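Local structure of aminopeptidase (Trypanosoma brucei brucei, 4EFD) at residues E367-D372 with D460-M465; V260-F265 with S351-D356; N26-D31 with R184-F189; G46-V51 with V101-G106. The protein probably removes amino-terminal residues from peptides, as a metal-dependent exopeptidase of the M17 (leucyl aminopeptidase) family, in a six-chain assembly. One frame throughout, in Å; residues are numbered along the deposited sequence.

How the contacts relate
The four contacts form two groups on opposite sides of the chain's centre. Contacts 3 and 4 belong to the amino-terminal part and share one six-stranded mixed sheet. Their centres are 14 Å apart, and strand 141-146 lies between the two pairs. Along the chain, both segments of contact 4 fall between those of contact 3. Contacts 2 and 1 follow in series within the catalytic domain, with centres 13 Å apart. They touch through backbone bonds of Val368 with Asp355 and Asp356. Contacts 1 and 4 have centres 54 Å apart: contacts 3 and 4 build the amino-terminal sheet, while contacts 1 and 2 join a small three-stranded sheet and its turns beside the second subunit.

Contact 1. Residues E367-D372 with D460-M465; sequences EVINTD and DMTNLM
Glu367 and Thr462 make the single parallel bridge between strands 365-368 and 461-462 of a small three-stranded sheet in the catalytic domain. Just beyond it the first chain enters Asn370-Thr371-Asp372, the start of the NTDAEGR signature of M17 aminopeptidases, which in relatives contributes to the metal site. The bridge rests on Glu367 N donating to Met461 O at 2.8 Å, in the carbonyl plane and almost straight (171°). The return bond, Asn463 N to Glu367 O, is weak. Past the strands, the carboxamide of Asn463 takes over the pairing. Its CG stands between its own backbone N and carbonyl carbon (chi1 71°), which turns the amide across to the other chain. There ND2 donates to Asn370 O at 2.8 Å, with the acceptor lying in the amide plane. OD1 accepts weakly from two successive backbone groups, Ile369 N at 3.0 Å and Asn370 N at 3.5 Å. ND2 is also bonded to Ala373 O, and its two bonds, with the weak ones to OD1, favour this rotation of the amide. Ile369 CD1 lies 3.8 Å from Thr462 CB and also approaches Leu464 O. The side chain of Glu367 is extended, and its OE1 bonds Ser456 OG, while Lys311 of the second subunit packs on this side chain. Asn370 and Leu464 lie side by side and point the same way, Leu464 CD2 being 3.4 Å from Asn370 ND2. The other amide atom of that asparagine, OD1, closes an Asx turn by accepting from Asp372 N at 3.1 Å.

Contact 2. Residues V260-F265 with S351-D356; sequences VGKAAF and SYRNDD
A chi1 of 180° sets CG of Tyr352 opposite its backbone N, sending the ring toward Ala263, while Lys262, extended beyond CG from a chi1 of 62°, runs across the phenol end. The tyrosine belongs to a pair of overlapping type II beta turns, Ser351-Asn354 and Arg353-Asp356, which bring the catalytic-domain chain into strand 356-359; the opposite segment leaves the end of helix 255-261. No direct hydrogen bond joins the two. Instead Ala263 CB sits at the edge of the Tyr352 ring, near its plane, 3.7 Å from CE2. Lys262 CE passes 3.9 Å from Tyr352 OH, the two side chains crossing at a slant. In one of the two modelled conformers of Arg353, its CG lies 3.6 Å above the centre of the Tyr352 ring, and Val260 CA lies over one face of the guanidinium, offset toward its rim. At the polar end, Lys262 NZ and Asp356 OD2 stand 4.9 Å apart, too far for a salt bridge. Asp356 has a second partner, its OD1 bonding Tyr294 OH of the second subunit. A single water spans the charged pair, accepting from Lys262 NZ at 2.8 Å and donating to Asp356 OD2 at 2.6 Å.

Contact 3. Residues N26-D31 with R184-F189; sequences NVCFTD and RLQVVF
The rings of Phe29 and Phe189 meet obliquely, Phe29 CD2 standing 3.8 Å from Phe189 CE2, on one face of the parallel strand pair 27-31 and 184-189. Val187 fills the angle between them. Its CG1 lies 3.7 Å above one face of the Phe189 ring, displaced toward the rim, and its CB approaches Phe29 CD2 at 3.6 Å. Phe29 turns CG opposite its own carbonyl carbon (chi1 -61°), which lays the ring alongside Val187, its bridge partner. Val27 CG1 extends this hydrocarbon row, 3.9 Å from Val187 CG2. Helices 151-160 and 197-215 cover the same face, Leu200 touching both phenylalanines and Val158 touching Leu185 and Val187. The pairing beneath is regular: five backbone hydrogen bonds alternate from chain to chain, starting with Leu185 N to Asn26 O and ending with Phe189 N to Thr30 O. The strand directions differ by 26°, the twist expected of an alpha/beta sheet. Strand 27-31 is its outermost member within the chain, while 184-189 is also bonded to strand 141-146 on its other side. The opposite face, with Cys28, Thr30, Gln186 and Val188, is more polar. There Cys28 SG packs 3.6 Å from Gln186 CB. The glutamine chain is extended, and its NE2 bonds Asp143 and Gln39 outside the pair. At the far end of the same side chain, Gln186 OE1 rests 3.6 Å from the methyl Thr30 CG2.

Contact 4. Residues G46-V51 with V101-G106; sequences GLAVLV and VRVVVG
Leu47 CD1 makes the closest side-chain meeting of this strand pair, 3.7 Å from Arg102 CB, and also touches Val104 CG2 at 3.9 Å. With CG opposite its backbone N, the leucine leans along segment 101-106 of strand 100-108 and lies over two of its residues on the same face. Beneath the side chains the backbones exchange five hydrogen bonds. Ala48 N to Arg102 O is 2.7 Å, and Leu50 N to Val104 O is 2.8 Å and nearly straight. The bond at the entry differs: Arg102 N sits above the carbonyl plane of Gly46 O, 44° out of it, where Gly46 has not yet joined the strand. Further out, each face has its own helix. Val49, Val51 and Val104 face helix 121-131, whereas Val103 and Val105, on the other face, meet helix 70-78. Gly106 has no side chain and lies opposite Val51. Arg102 bends at chi2 (62°), so that its guanidinium leaves the strand pair. NE forms a salt bridge with Glu134, and NH1 bonds Gly86 O of the third subunit, linking this edge of the contact to the assembly. Next in the sheet, strand 141-146 bonds Val49 and Val51 on one side, and strand 84-90 bonds Val101 on the other. Parallel central strands 18° apart, layered between helices on both faces, are the pattern of the three-layer alpha/beta fold of the macro-like amino-terminal domain of M17 aminopeptidases.

Contact 1. Residues E367-D372 with D460-M465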
loop_
_atom_site.group_PDB
_atom_site.type_symbol
_atom_site.label_atom_id
_atom_site.label_comp_id
_atom_site.label_asym_id
_atom_site.label_seq_id
_atom_site.Cartn_x
_atom_site.Cartn_y
_atom_site.Cartn_z
ATOM N N GLU A 367 15.512 -23.404 -0.561
ATOM C CA GLU A 367 14.095 -23.165 -0.309
ATOM C C GLU A 367 13.684 -21.883 -1.026
ATOM O O GLU A 367 14.236 -20.815 -0.761
ATOM C CB GLU A 367 13.820 -23.033 1.191
ATOM C CG GLU A 367 12.334 -22.916 1.547
ATOM C CD GLU A 367 12.079 -22.610 3.018
ATOM O OE1 GLU A 367 13.028 -22.222 3.737
ATOM O OE2 GLU A 367 10.915 -22.751 3.453
ATOM N N VAL A 368 12.717 -21.992 -1.933
ATOM C CA VAL A 368 12.225 -20.832 -2.669
ATOM C C VAL A 368 11.130 -20.137 -1.862
ATOM O O VAL A 368 9.951 -20.467 -1.982
ATOM C CB VAL A 368 11.694 -21.228 -4.063
ATOM C CG1 VAL A 368 11.224 -19.996 -4.827
ATOM C CG2 VAL A 368 12.769 -21.966 -4.848
ATOM N N ILE A 369 11.532 -19.184 -1.025
ATOM C CA ILE A 369 10.580 -18.411 -0.220
ATOM C C ILE A 369 9.951 -17.266 -1.022
ATOM O O ILE A 369 8.892 -16.760 -0.653
ATOM C CB ILE A 369 11.220 -17.858 1.086
ATOM C CG1 ILE A 369 12.280 -16.791 0.786
ATOM C CG2 ILE A 369 11.816 -18.996 1.907
ATOM C CD1 ILE A 369 13.035 -16.329 2.016
ATOM N N ASN A 370 10.609 -16.861 -2.107
ATOM C CA ASN A 370 10.085 -15.826 -2.998
ATOM C C ASN A 370 10.353 -16.180 -4.462
ATOM O O ASN A 370 11.504 -16.209 -4.904
ATOM C CB ASN A 370 10.703 -14.469 -2.648
ATOM C CG ASN A 370 9.930 -13.299 -3.237
ATOM O OD1 ASN A 370 9.305 -13.416 -4.294
ATOM N ND2 ASN A 370 9.971 -12.162 -2.552
ATOM N N THR A 371 9.281 -16.438 -5.209
ATOM C CA THR A 371 9.382 -16.882 -6.603
ATOM C C THR A 371 9.821 -15.783 -7.575
ATOM O O THR A 371 10.194 -16.077 -8.713
ATOM C CB THR A 371 8.044 -17.473 -7.099
ATOM O OG1 THR A 371 6.969 -16.598 -6.739
ATOM C CG2 THR A 371 7.809 -18.844 -6.485
ATOM N N ASP A 372 9.775 -14.528 -7.132
ATOM C CA ASP A 372 10.222 -13.403 -7.953
ATOM C C ASP A 372 11.751 -13.317 -8.074
ATOM O O ASP A 372 12.258 -12.694 -9.007
ATOM C CB ASP A 372 9.671 -12.082 -7.398
ATOM C CG ASP A 372 8.150 -11.989 -7.478
ATOM O OD1 ASP A 372 7.529 -12.715 -8.289
ATOM O OD2 ASP A 372 7.575 -11.171 -6.729
ATOM N N ASP A 460 19.299 -26.117 2.866
ATOM C CA ASP A 460 20.614 -25.562 3.189
ATOM C C ASP A 460 20.588 -24.037 3.181
ATOM O O ASP A 460 21.349 -23.397 3.904
ATOM C CB ASP A 460 21.679 -26.065 2.208
ATOM C CG ASP A 460 21.971 -27.544 2.366
ATOM O OD1 ASP A 460 22.166 -27.998 3.514
ATOM O OD2 ASP A 460 22.021 -28.253 1.338
ATOM N N MET A 461 19.718 -23.461 2.354
ATOM C CA MET A 461 19.548 -22.012 2.300
ATOM C C MET A 461 18.203 -21.631 1.684
ATOM O O MET A 461 17.538 -22.460 1.060
ATOM C CB MET A 461 20.680 -21.379 1.486
ATOM C CG MET A 461 20.615 -21.673 -0.011
ATOM S SD MET A 461 22.154 -21.295 -0.859
ATOM C CE MET A 461 23.129 -22.736 -0.429
ATOM N N THR A 462 17.808 -20.376 1.879
ATOM C CA THR A 462 16.695 -19.789 1.139
ATOM C C THR A 462 17.268 -19.092 -0.091
ATOM O O THR A 462 18.486 -18.982 -0.229
ATOM C CB THR A 462 15.913 -18.756 1.980
ATOM O OG1 THR A 462 16.734 -17.606 2.224
ATOM C CG2 THR A 462 15.466 -19.361 3.306
ATOM N N ASN A 463 16.394 -18.616 -0.972
ATOM C CA ASN A 463 16.826 -17.869 -2.156
ATOM C C ASN A 463 16.779 -16.348 -1.971
ATOM O O ASN A 463 17.176 -15.611 -2.866
ATOM C CB ASN A 463 15.995 -18.267 -3.381
ATOM C CG ASN A 463 14.568 -17.758 -3.312
ATOM O OD1 ASN A 463 13.931 -17.802 -2.259
ATOM N ND2 ASN A 463 14.056 -17.273 -4.438
ATOM N N LEU A 464 16.290 -15.877 -0.826
ATOM C CA LEU A 464 16.192 -14.438 -0.574
ATOM C C LEU A 464 16.494 -14.098 0.881
ATOM O O LEU A 464 16.147 -14.848 1.793
ATOM C CB LEU A 464 14.803 -13.918 -0.956
ATOM C CG LEU A 464 14.569 -12.406 -0.833
ATOM C CD1 LEU A 464 15.566 -11.611 -1.675
ATOM C CD2 LEU A 464 13.145 -12.061 -1.227
ATOM N N MET A 465 17.143 -12.955 1.078
ATOM C CA MET A 465 17.527 -12.491 2.408
ATOM C C MET A 465 16.294 -12.187 3.259
ATOM O O MET A 465 15.303 -11.653 2.757
ATOM C CB MET A 465 18.426 -11.252 2.301
ATOM C CG MET A 465 17.744 -10.019 1.726
ATOM S SD MET A 465 18.907 -8.810 1.068
ATOM C CE MET A 465 19.859 -8.396 2.529
#

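Contact 2. Residues V260-F265 with S351-D356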
loop_
_atom_site.group_PDB
_atom_site.type_symbol
_atom_site.label_atom_id
_atom_site.label_comp_id
_atom_site.label_asym_id
_atom_site.label_seq_id
_atom_site.Cartn_x
_atom_site.Cartn_y
_atom_site.Cartn_z
ATOM N N VAL A 260 13.019 -23.028 -12.604
ATOM C CA VAL A 260 12.659 -21.668 -13.007
ATOM C C VAL A 260 11.939 -21.628 -14.359
ATOM O O VAL A 260 10.987 -20.863 -14.529
ATOM C CB VAL A 260 13.903 -20.750 -13.055
ATOM C CG1 VAL A 260 13.547 -19.374 -13.603
ATOM C CG2 VAL A 260 14.522 -20.626 -11.670
ATOM N N GLY A 261 12.377 -22.460 -15.303
ATOM C CA GLY A 261 11.869 -22.411 -16.676
ATOM C C GLY A 261 11.002 -23.569 -17.144
ATOM O O GLY A 261 10.642 -23.627 -18.319
ATOM N N LYS A 262 10.648 -24.484 -16.242
ATOM C CA LYS A 262 9.912 -25.698 -16.632
ATOM C C LYS A 262 8.463 -25.451 -17.064
ATOM O O LYS A 262 7.894 -26.258 -17.800
ATOM C CB LYS A 262 9.944 -26.755 -15.515
ATOM C CG LYS A 262 9.291 -26.341 -14.202
ATOM C CD LYS A 262 9.353 -27.469 -13.186
ATOM C CE LYS A 262 8.797 -27.033 -11.841
ATOM N NZ LYS A 262 8.837 -28.137 -10.846
ATOM N N ALA A 263 7.871 -24.349 -16.611
ATOM C CA ALA A 263 6.472 -24.044 -16.924
ATOM C C ALA A 263 6.277 -23.449 -18.324
ATOM O O ALA A 263 5.182 -23.521 -18.880
ATOM C CB ALA A 263 5.898 -23.099 -15.876
ATOM N N ALA A 264 7.337 -22.875 -18.887
ATOM C CA ALA A 264 7.237 -22.089 -20.119
ATOM C C ALA A 264 6.923 -22.912 -21.367
ATOM O O ALA A 264 6.989 -24.142 -21.354
ATOM C CB ALA A 264 8.515 -21.302 -20.334
ATOM N N PHE A 265 6.579 -22.206 -22.443
ATOM C CA PHE A 265 6.316 -22.823 -23.742
ATOM C C PHE A 265 7.611 -23.328 -24.378
ATOM O O PHE A 265 7.648 -24.427 -24.933
ATOM C CB PHE A 265 5.634 -21.820 -24.678
ATOM N N SER A 351 2.226 -17.559 -6.518
ATOM C CA SER A 351 2.055 -18.683 -5.599
ATOM C C SER A 351 2.719 -19.967 -6.108
ATOM O O SER A 351 3.132 -20.809 -5.311
ATOM C CB SER A 351 0.567 -18.940 -5.340
ATOM N N TYR A 352 2.814 -20.108 -7.429
ATOM C CA TYR A 352 3.406 -21.297 -8.051
ATOM C C TYR A 352 4.899 -21.412 -7.725
ATOM O O TYR A 352 5.652 -20.456 -7.904
ATOM C CB TYR A 352 3.185 -21.258 -9.567
ATOM C CG TYR A 352 3.749 -22.428 -10.354
ATOM C CD1 TYR A 352 3.608 -23.743 -9.906
ATOM C CD2 TYR A 352 4.399 -22.217 -11.571
ATOM C CE1 TYR A 352 4.123 -24.813 -10.640
ATOM C CE2 TYR A 352 4.910 -23.276 -12.310
ATOM C CZ TYR A 352 4.770 -24.570 -11.841
ATOM O OH TYR A 352 5.276 -25.618 -12.575
ATOM N N ARG A 353 5.300 -22.590 -7.246
ATOM C CA ARG A 353 6.679 -22.880 -6.825
ATOM C C ARG A 353 7.113 -22.152 -5.545
ATOM O O ARG A 353 8.304 -22.122 -5.228
ATOM C CB ARG A 353 7.684 -22.596 -7.952
ATOM C CG ARG A 353 7.325 -23.231 -9.285
ATOM C CD ARG A 353 8.365 -22.917 -10.349
ATOM N NE ARG A 353 8.679 -21.491 -10.409
ATOM C CZ ARG A 353 9.772 -20.944 -9.888
ATOM N NH1 ARG A 353 10.665 -21.702 -9.266
ATOM N NH2 ARG A 353 9.977 -19.638 -9.990
ATOM N N ASN A 354 6.160 -21.585 -4.807
ATOM C CA ASN A 354 6.461 -20.923 -3.537
ATOM C C ASN A 354 6.656 -21.980 -2.446
ATOM O O ASN A 354 5.844 -22.897 -2.318
ATOM C CB ASN A 354 5.336 -19.960 -3.152
ATOM C CG ASN A 354 5.795 -18.875 -2.195
ATOM O OD1 ASN A 354 6.492 -17.939 -2.588
ATOM N ND2 ASN A 354 5.389 -18.985 -0.936
ATOM N N ASP A 355 7.742 -21.850 -1.685
ATOM C CA ASP A 355 8.137 -22.816 -0.646
ATOM C C ASP A 355 8.637 -24.162 -1.196
ATOM O O ASP A 355 8.776 -25.125 -0.442
ATOM C CB ASP A 355 7.009 -23.040 0.378
ATOM C CG ASP A 355 6.553 -21.751 1.036
ATOM O OD1 ASP A 355 7.416 -20.997 1.538
ATOM O OD2 ASP A 355 5.330 -21.494 1.057
ATOM N N ASP A 356 8.920 -24.221 -2.497
ATOM C CA ASP A 356 9.535 -25.406 -3.097
ATOM C C ASP A 356 10.975 -25.545 -2.618
ATOM O O ASP A 356 11.645 -24.547 -2.351
ATOM C CB ASP A 356 9.542 -25.314 -4.631
ATOM C CG ASP A 356 8.238 -25.778 -5.263
ATOM O OD1 ASP A 356 7.238 -25.967 -4.545
ATOM O OD2 ASP A 356 8.216 -25.950 -6.499
HETATM O O HOH W 1 7.427 -27.099 -8.699
#

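Contact 3. Residues N26-D31 with R184-F189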
loop_
_atom_site.group_PDB
_atom_site.type_symbol
_atom_site.label_atom_id
_atom_site.label_comp_id
_atom_site.label_asym_id
_atom_site.label_seq_id
_atom_site.Cartn_x
_atom_site.Cartn_y
_atom_site.Cartn_z
ATOM N N ASN A 26 27.291 0.558 -37.414
ATOM C CA ASN A 26 27.198 1.758 -38.246
ATOM C C ASN A 26 28.385 2.699 -38.030
ATOM O O ASN A 26 28.435 3.782 -38.619
ATOM C CB ASN A 26 25.902 2.513 -37.936
ATOM C CG ASN A 26 25.866 3.048 -36.514
ATOM O OD1 ASN A 26 26.134 2.315 -35.564
ATOM N ND2 ASN A 26 25.546 4.327 -36.364
ATOM N N VAL A 27 29.325 2.293 -37.178
ATOM C CA VAL A 27 30.452 3.138 -36.795
ATOM C C VAL A 27 31.745 2.669 -37.459
ATOM O O VAL A 27 32.017 1.468 -37.526
ATOM C CB VAL A 27 30.660 3.135 -35.266
ATOM C CG1 VAL A 27 31.667 4.204 -34.863
ATOM C CG2 VAL A 27 29.339 3.350 -34.548
ATOM N N CYS A 28 32.527 3.624 -37.955
ATOM C CA CYS A 28 33.864 3.352 -38.487
ATOM C C CYS A 28 34.858 4.318 -37.853
ATOM O O CYS A 28 34.493 5.433 -37.465
ATOM C CB CYS A 28 33.881 3.483 -40.012
ATOM S SG CYS A 28 33.412 5.111 -40.626
ATOM N N PHE A 29 36.113 3.887 -37.750
ATOM C CA PHE A 29 37.128 4.633 -37.008
ATOM C C PHE A 29 38.339 4.998 -37.865
ATOM O O PHE A 29 38.844 4.178 -38.633
ATOM C CB PHE A 29 37.574 3.825 -35.787
ATOM C CG PHE A 29 36.464 3.544 -34.816
ATOM C CD1 PHE A 29 35.757 2.352 -34.874
ATOM C CD2 PHE A 29 36.117 4.479 -33.851
ATOM C CE1 PHE A 29 34.726 2.092 -33.980
ATOM C CE2 PHE A 29 35.090 4.230 -32.954
ATOM C CZ PHE A 29 34.392 3.033 -33.018
ATOM N N THR A 30 38.794 6.240 -37.723
ATOM C CA THR A 30 39.998 6.718 -38.395
ATOM C C THR A 30 40.567 7.919 -37.640
ATOM O O THR A 30 40.054 8.293 -36.584
ATOM C CB THR A 30 39.708 7.106 -39.865
ATOM O OG1 THR A 30 40.942 7.244 -40.581
ATOM C CG2 THR A 30 38.918 8.412 -39.939
ATOM N N ASP A 31 41.626 8.515 -38.182
ATOM C CA ASP A 31 42.256 9.683 -37.566
ATOM C C ASP A 31 42.329 10.848 -38.550
ATOM O O ASP A 31 42.090 10.675 -39.746
ATOM C CB ASP A 31 43.646 9.328 -37.028
ATOM C CG ASP A 31 44.570 8.782 -38.100
ATOM O OD1 ASP A 31 45.234 9.594 -38.781
ATOM O OD2 ASP A 31 44.642 7.543 -38.250
ATOM N N ARG A 184 24.997 6.576 -40.341
ATOM C CA ARG A 184 26.393 6.139 -40.332
ATOM C C ARG A 184 27.247 7.167 -39.596
ATOM O O ARG A 184 27.021 8.371 -39.721
ATOM C CB ARG A 184 26.916 5.946 -41.757
ATOM C CG ARG A 184 26.778 4.529 -42.275
ATOM C CD ARG A 184 26.897 4.478 -43.788
ATOM N NE ARG A 184 25.621 4.752 -44.456
ATOM C CZ ARG A 184 24.889 3.859 -45.128
ATOM N NH1 ARG A 184 25.283 2.594 -45.267
ATOM N NH2 ARG A 184 23.745 4.239 -45.684
ATOM N N LEU A 185 28.218 6.684 -38.823
ATOM C CA LEU A 185 29.091 7.554 -38.044
ATOM C C LEU A 185 30.558 7.241 -38.320
ATOM O O LEU A 185 30.958 6.076 -38.322
ATOM C CB LEU A 185 28.805 7.399 -36.549
ATOM C CG LEU A 185 27.375 7.695 -36.087
ATOM C CD1 LEU A 185 27.249 7.457 -34.591
ATOM C CD2 LEU A 185 26.964 9.117 -36.437
ATOM N N GLN A 186 31.346 8.285 -38.569
ATOM C CA GLN A 186 32.794 8.148 -38.700
ATOM C C GLN A 186 33.474 8.901 -37.565
ATOM O O GLN A 186 33.459 10.134 -37.532
ATOM C CB GLN A 186 33.284 8.669 -40.053
ATOM C CG GLN A 186 34.785 8.465 -40.279
ATOM C CD GLN A 186 35.216 8.693 -41.720
ATOM O OE1 GLN A 186 36.108 8.011 -42.224
ATOM N NE2 GLN A 186 34.585 9.653 -42.388
ATOM N N VAL A 187 34.053 8.154 -36.630
ATOM C CA VAL A 187 34.773 8.746 -35.510
ATOM C C VAL A 187 36.185 9.118 -35.955
ATOM O O VAL A 187 36.947 8.261 -36.413
ATOM C CB VAL A 187 34.836 7.785 -34.308
ATOM C CG1 VAL A 187 35.740 8.345 -33.213
ATOM C CG2 VAL A 187 33.437 7.522 -33.769
ATOM N N VAL A 188 36.518 10.400 -35.822
ATOM C CA VAL A 188 37.814 10.922 -36.241
ATOM C C VAL A 188 38.637 11.340 -35.022
ATOM O O VAL A 188 38.428 12.420 -34.462
ATOM C CB VAL A 188 37.647 12.127 -37.193
ATOM C CG1 VAL A 188 39.003 12.636 -37.659
ATOM C CG2 VAL A 188 36.783 11.744 -38.385
ATOM N N PHE A 189 39.566 10.477 -34.616
ATOM C CA PHE A 189 40.466 10.775 -33.502
ATOM C C PHE A 189 41.554 11.755 -33.951
ATOM O O PHE A 189 41.836 11.857 -35.147
ATOM C CB PHE A 189 41.117 9.493 -32.974
ATOM C CG PHE A 189 40.144 8.519 -32.368
ATOM C CD1 PHE A 189 39.450 8.841 -31.209
ATOM C CD2 PHE A 189 39.932 7.273 -32.946
ATOM C CE1 PHE A 189 38.554 7.946 -30.641
ATOM C CE2 PHE A 189 39.038 6.370 -32.382
ATOM C CZ PHE A 189 38.349 6.707 -31.228
#

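Contact 4. Residues G46-V51 with V101-G106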
loop_
_atom_site.group_PDB
_atom_site.type_symbol
_atom_site.label_atom_id
_atom_site.label_comp_id
_atom_site.label_asym_id
_atom_site.label_seq_id
_atom_site.Cartn_x
_atom_site.Cartn_y
_atom_site.Cartn_z
ATOM N N GLY A 46 26.399 16.475 -45.032
ATOM C CA GLY A 46 26.026 17.823 -44.601
ATOM C C GLY A 46 25.790 17.995 -43.108
ATOM O O GLY A 46 25.149 18.960 -42.694
ATOM N N LEU A 47 26.295 17.064 -42.299
ATOM C CA LEU A 47 26.263 17.196 -40.843
ATOM C C LEU A 47 27.595 16.747 -40.249
ATOM O O LEU A 47 28.023 15.612 -40.464
ATOM C CB LEU A 47 25.116 16.373 -40.244
ATOM C CG LEU A 47 24.982 16.383 -38.714
ATOM C CD1 LEU A 47 24.804 17.800 -38.187
ATOM C CD2 LEU A 47 23.829 15.498 -38.270
ATOM N N ALA A 48 28.241 17.643 -39.505
ATOM C CA ALA A 48 29.497 17.339 -38.821
ATOM C C ALA A 48 29.368 17.641 -37.331
ATOM O O ALA A 48 28.692 18.595 -36.942
ATOM C CB ALA A 48 30.634 18.143 -39.427
ATOM N N VAL A 49 30.020 16.824 -36.507
ATOM C CA VAL A 49 29.960 16.974 -35.053
ATOM C C VAL A 49 31.365 17.115 -34.472
ATOM O O VAL A 49 32.243 16.299 -34.756
ATOM C CB VAL A 49 29.263 15.767 -34.394
ATOM C CG1 VAL A 49 29.094 15.999 -32.897
ATOM C CG2 VAL A 49 27.914 15.512 -35.048
ATOM N N LEU A 50 31.564 18.152 -33.661
ATOM C CA LEU A 50 32.845 18.393 -32.997
ATOM C C LEU A 50 32.668 18.286 -31.485
ATOM O O LEU A 50 32.035 19.145 -30.869
ATOM C CB LEU A 50 33.387 19.776 -33.374
ATOM C CG LEU A 50 34.739 20.176 -32.772
ATOM C CD1 LEU A 50 35.827 19.185 -33.161
ATOM C CD2 LEU A 50 35.112 21.583 -33.205
ATOM N N VAL A 51 33.232 17.233 -30.895
ATOM C CA VAL A 51 33.081 16.966 -29.463
ATOM C C VAL A 51 34.429 16.994 -28.745
ATOM O O VAL A 51 35.371 16.317 -29.150
ATOM C CB VAL A 51 32.419 15.597 -29.216
ATOM C CG1 VAL A 51 32.194 15.377 -27.731
ATOM C CG2 VAL A 51 31.106 15.502 -29.973
ATOM N N VAL A 101 26.215 22.843 -44.728
ATOM C CA VAL A 101 26.752 21.807 -43.853
ATOM C C VAL A 101 26.594 22.245 -42.401
ATOM O O VAL A 101 27.182 23.244 -41.979
ATOM C CB VAL A 101 28.236 21.527 -44.145
ATOM C CG1 VAL A 101 28.786 20.493 -43.166
ATOM C CG2 VAL A 101 28.410 21.053 -45.575
ATOM N N ARG A 102 25.793 21.495 -41.649
ATOM C CA ARG A 102 25.553 21.788 -40.240
ATOM C C ARG A 102 26.727 21.304 -39.395
ATOM O O ARG A 102 27.157 20.157 -39.522
ATOM C CB ARG A 102 24.259 21.111 -39.777
ATOM C CG ARG A 102 23.804 21.483 -38.370
ATOM C CD ARG A 102 23.506 22.967 -38.238
ATOM N NE ARG A 102 22.705 23.252 -37.050
ATOM C CZ ARG A 102 22.266 24.459 -36.699
ATOM N NH1 ARG A 102 22.548 25.529 -37.436
ATOM N NH2 ARG A 102 21.541 24.599 -35.595
ATOM N N VAL A 103 27.244 22.186 -38.543
ATOM C CA VAL A 103 28.332 21.843 -37.628
ATOM C C VAL A 103 27.856 22.000 -36.188
ATOM O O VAL A 103 27.557 23.113 -35.747
ATOM C CB VAL A 103 29.573 22.732 -37.855
ATOM C CG1 VAL A 103 30.671 22.376 -36.858
ATOM C CG2 VAL A 103 30.081 22.583 -39.278
ATOM N N VAL A 104 27.787 20.885 -35.465
ATOM C CA VAL A 104 27.350 20.881 -34.070
ATOM C C VAL A 104 28.554 20.773 -33.138
ATOM O O VAL A 104 29.363 19.852 -33.266
ATOM C CB VAL A 104 26.389 19.708 -33.779
ATOM C CG1 VAL A 104 25.808 19.829 -32.374
ATOM C CG2 VAL A 104 25.274 19.663 -34.815
ATOM N N VAL A 105 28.663 21.719 -32.206
ATOM C CA VAL A 105 29.738 21.727 -31.215
ATOM C C VAL A 105 29.205 21.242 -29.866
ATOM O O VAL A 105 28.186 21.741 -29.389
ATOM C CB VAL A 105 30.323 23.145 -31.034
ATOM C CG1 VAL A 105 31.440 23.134 -30.000
ATOM C CG2 VAL A 105 30.832 23.686 -32.361
ATOM N N GLY A 106 29.903 20.281 -29.261
ATOM C CA GLY A 106 29.529 19.737 -27.950
ATOM C C GLY A 106 30.657 19.842 -26.935
ATOM O O GLY A 106 31.756 19.337 -27.172
#